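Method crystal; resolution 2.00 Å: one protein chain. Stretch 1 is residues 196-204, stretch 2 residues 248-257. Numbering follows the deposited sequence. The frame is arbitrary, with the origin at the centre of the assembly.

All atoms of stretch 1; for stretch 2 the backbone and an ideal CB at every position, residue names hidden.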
# COMPACT_ATOMS: atom_id res chain seq x y z
N GLN A 196 -2.52 -9.60 4.77
CA GLN A 196 -2.53 -10.48 5.94
C GLN A 196 -2.29 -9.80 7.28
O GLN A 196 -2.47 -10.42 8.33
CB GLN A 196 -1.57 -11.66 5.75
CG GLN A 196 -1.99 -12.57 4.62
CD GLN A 196 -1.38 -13.96 4.72
OE1 GLN A 196 -0.56 -14.23 5.60
NE2 GLN A 196 -1.80 -14.85 3.82
N ASN A 197 -1.86 -8.54 7.26
CA ASN A 197 -1.63 -7.80 8.50
C ASN A 197 -2.78 -6.83 8.80
O ASN A 197 -2.85 -5.76 8.20
CB ASN A 197 -0.32 -7.02 8.40
CG ASN A 197 -0.01 -6.25 9.68
OD1 ASN A 197 -0.72 -6.38 10.67
ND2 ASN A 197 1.06 -5.46 9.66
N PRO A 198 -3.68 -7.21 9.73
CA PRO A 198 -4.85 -6.39 10.05
C PRO A 198 -4.61 -5.32 11.12
O PRO A 198 -5.59 -4.76 11.62
CB PRO A 198 -5.82 -7.42 10.62
CG PRO A 198 -4.93 -8.36 11.36
CD PRO A 198 -3.67 -8.47 10.49
N ARG A 199 -3.36 -5.04 11.47
CA ARG A 199 -3.07 -4.23 12.65
C ARG A 199 -3.00 -2.73 12.36
O ARG A 199 -2.85 -1.92 13.28
CB ARG A 199 -1.75 -4.69 13.28
CG ARG A 199 -1.77 -6.13 13.80
CD ARG A 199 -0.39 -6.56 14.24
NE ARG A 199 -0.33 -7.98 14.60
CZ ARG A 199 -0.25 -8.97 13.71
NH1 ARG A 199 -0.25 -8.68 12.41
NH2 ARG A 199 -0.18 -10.23 14.10
N ARG A 200 -3.08 -2.36 11.09
CA ARG A 200 -2.94 -0.94 10.74
C ARG A 200 -4.28 -0.38 10.25
O ARG A 200 -5.20 -0.18 11.04
CB ARG A 200 -1.78 -0.72 9.77
CG ARG A 200 -0.48 -1.38 10.29
CD ARG A 200 0.73 -1.23 9.37
NE ARG A 200 1.81 -2.13 9.80
CZ ARG A 200 3.00 -2.22 9.23
NH1 ARG A 200 3.31 -1.45 8.18
NH2 ARG A 200 3.89 -3.08 9.71
N ILE A 201 -4.41 -0.15 8.95
CA ILE A 201 -5.70 0.31 8.42
C ILE A 201 -6.80 -0.67 8.84
O ILE A 201 -7.92 -0.27 9.20
CB ILE A 201 -5.67 0.44 6.88
CG1 ILE A 201 -4.88 1.69 6.48
CG2 ILE A 201 -7.09 0.48 6.31
CD1 ILE A 201 -4.53 1.76 5.01
N GLY A 202 -6.47 -1.96 8.85
CA GLY A 202 -7.50 -2.95 9.10
C GLY A 202 -7.98 -3.06 10.54
O GLY A 202 -8.97 -3.74 10.83
N ARG A 203 -7.29 -2.41 11.47
CA ARG A 203 -7.52 -2.72 12.87
C ARG A 203 -8.94 -2.45 13.36
O ARG A 203 -9.56 -3.28 14.05
CB ARG A 203 -6.52 -2.01 13.76
CG ARG A 203 -6.70 -2.42 15.20
CD ARG A 203 -5.57 -1.93 16.06
NE ARG A 203 -5.95 -1.93 17.46
CZ ARG A 203 -5.14 -1.56 18.44
NH1 ARG A 203 -5.57 -1.58 19.70
NH2 ARG A 203 -3.89 -1.17 18.16
N TYR A 204 -9.48 -1.30 13.01
CA TYR A 204 -10.80 -0.95 13.52
C TYR A 204 -11.87 -1.01 12.43
O TYR A 204 -12.88 -0.31 12.49
CB TYR A 204 -10.75 0.42 14.19
CG TYR A 204 -9.86 0.44 15.42
CD1 TYR A 204 -10.28 -0.13 16.61
CD2 TYR A 204 -8.60 1.03 15.39
CE1 TYR A 204 -9.47 -0.12 17.73
CE2 TYR A 204 -7.79 1.04 16.50
CZ TYR A 204 -8.23 0.47 17.67
OH TYR A 204 -7.43 0.49 18.78
N UNK A 248 8.76 2.63 17.81
CA UNK A 248 8.96 1.23 17.45
C UNK A 248 7.83 0.76 16.57
O UNK A 248 6.89 1.51 16.28
CB UNK A 248 9.07 0.35 18.70
N UNK A 249 7.91 -0.50 16.15
CA UNK A 249 6.90 -1.07 15.27
C UNK A 249 5.50 -0.95 15.89
O UNK A 249 4.55 -0.53 15.23
CB UNK A 249 7.23 -2.53 14.97
N UNK A 250 5.38 -1.33 17.16
CA UNK A 250 4.09 -1.26 17.85
C UNK A 250 3.50 0.15 17.78
O UNK A 250 2.30 0.33 17.53
CB UNK A 250 4.25 -1.69 19.31
N UNK A 251 4.33 1.16 18.02
CA UNK A 251 3.84 2.53 18.01
C UNK A 251 3.37 2.94 16.62
O UNK A 251 2.36 3.64 16.46
CB UNK A 251 4.93 3.49 18.50
N UNK A 252 4.10 2.50 15.60
CA UNK A 252 3.73 2.80 14.23
C UNK A 252 2.38 2.18 13.86
O UNK A 252 1.50 2.86 13.32
CB UNK A 252 4.82 2.30 13.28
N UNK A 253 2.21 0.90 14.16
CA UNK A 253 0.96 0.23 13.86
C UNK A 253 -0.21 0.84 14.63
O UNK A 253 -1.27 1.09 14.06
CB UNK A 253 1.08 -1.26 14.18
N UNK A 254 -0.01 1.12 15.91
CA UNK A 254 -1.07 1.73 16.72
C UNK A 254 -1.50 3.10 16.17
O UNK A 254 -2.69 3.43 16.15
CB UNK A 254 -0.60 1.88 18.17
N UNK A 255 -0.53 3.90 15.74
CA UNK A 255 -0.82 5.22 15.19
C UNK A 255 -1.70 5.13 13.95
O UNK A 255 -2.67 5.85 13.83
CB UNK A 255 0.48 5.95 14.85
N UNK A 256 -1.34 4.25 13.02
CA UNK A 256 -2.14 4.11 11.82
C UNK A 256 -3.55 3.62 12.15
O UNK A 256 -4.52 4.15 11.63
CB UNK A 256 -1.46 3.15 10.84
N UNK A 257 -3.67 2.63 13.03
CA UNK A 257 -4.98 2.16 13.46
C UNK A 257 -5.84 3.26 14.07
O UNK A 257 -7.03 3.39 13.76
CB UNK A 257 -4.81 1.02 14.47

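Position 248 has extended backbone angles and comes right before the helix that starts at 249. Nothing of stretch 1 is near its CB. A capping side chain such as Asp, Asn, Ser or Thr would suit. It is D248, whose OD1 accepts from the backbone N of 251 at 2.9 Å.

Position 249 points sideways, with no atom of stretch 1 within 5.5 Å of the ideal CB. A side chain of Leu length or more could reach R200, and many types would fit. It is L249. Its CD1 comes to 3.7 Å from R200 NH2, an oblique approach to the guanidinium.

Position 250 points away from stretch 1, so the visible atoms set little limit. It is H250, which makes no contact across.

Position 251 is out of reach of stretch 1. At 252 an ideal CB would point sideways, with no atom of stretch 1 within 5.5 Å. The helical angles at both admit most residues. They are A251 and G252.

At position 253 CB points sideways, 4.1 Å from R199 O and 4.2 Å from R200 CG. Beyond it lie the N197 amide nitrogen and the guanidinium groups of R199 and R200. An acceptor is favoured, best of all a negative one. Glu has suitable length; Gln could accept but would bring no charge. It is E253. OE2 accepts from N197 ND2 at 2.9 Å. It also forms a salt bridge with R200, taking bonds from NE at 2.8 Å and NH2 at 3.0 Å near the guanidinium plane. N197 OD1 accepts from R199 NH1 at 2.9 Å, so the N197 amide joins R199 to E253.

Position 254 points sideways, its ideal CB 4.5 Å from R203 NH2. A polar or acidic chain would suit: Gln, Glu or Asn. It is Q254. OE1 accepts from R203 NH2 at 3.1 Å, and a water links OE1 to R203 NH1, 3.2 Å from each.

Position 255 is out of reach of stretch 1. It is A255.

Position 256 points toward stretch 1, its ideal CB 4.0 Å from R200 CB and 4.8 Å from I201 N. Aliphatic residues such as Val, Leu, Ile or Met would suit. It is I256. CG2 packs 3.8 Å from R200 CB and 4.2 Å from I201 CG1.

Position 257 points toward stretch 1. An ideal CB would be tight against R203 CD at 3.4 Å, with Y204 CE2 at 3.6 Å. Gly suits best. It is G257. Its CA makes a CA-H...O contact with R200 O at 3.4 Å, and its O meets the Y204 ring edge, 3.3 Å from CD2.

Stretch 2, residues 248-257: DLHAGEQAIG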
# COMPACT_ATOMS: atom_id res chain seq x y z
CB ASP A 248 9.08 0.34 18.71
CG ASP A 248 8.00 0.64 19.76
OD1 ASP A 248 6.82 0.86 19.38
OD2 ASP A 248 8.34 0.66 20.96
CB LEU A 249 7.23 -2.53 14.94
CG LEU A 249 6.12 -3.31 14.23
CD1 LEU A 249 5.87 -2.74 12.82
CD2 LEU A 249 6.46 -4.83 14.19
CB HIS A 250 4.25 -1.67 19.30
CG HIS A 250 3.04 -1.39 20.14
ND1 HIS A 250 2.88 -0.22 20.85
CD2 HIS A 250 1.92 -2.12 20.36
CE1 HIS A 250 1.72 -0.24 21.48
NE2 HIS A 250 1.11 -1.38 21.20
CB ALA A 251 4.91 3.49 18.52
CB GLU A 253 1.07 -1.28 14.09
CG GLU A 253 2.17 -1.90 13.18
CD GLU A 253 2.12 -3.42 13.08
OE1 GLU A 253 2.06 -4.09 14.15
OE2 GLU A 253 2.13 -3.93 11.94
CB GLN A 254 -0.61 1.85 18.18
CG GLN A 254 -1.62 2.51 19.10
CD GLN A 254 -1.97 1.64 20.28
OE1 GLN A 254 -2.92 0.85 20.24
NE2 GLN A 254 -1.17 1.75 21.35
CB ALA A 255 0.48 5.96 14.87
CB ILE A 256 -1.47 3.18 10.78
CG1 ILE A 256 -0.11 3.76 10.37
CG2 ILE A 256 -2.38 3.03 9.56
CD1 ILE A 256 0.77 2.86 9.50
O HOH W 1 -5.07 0.05 22.45
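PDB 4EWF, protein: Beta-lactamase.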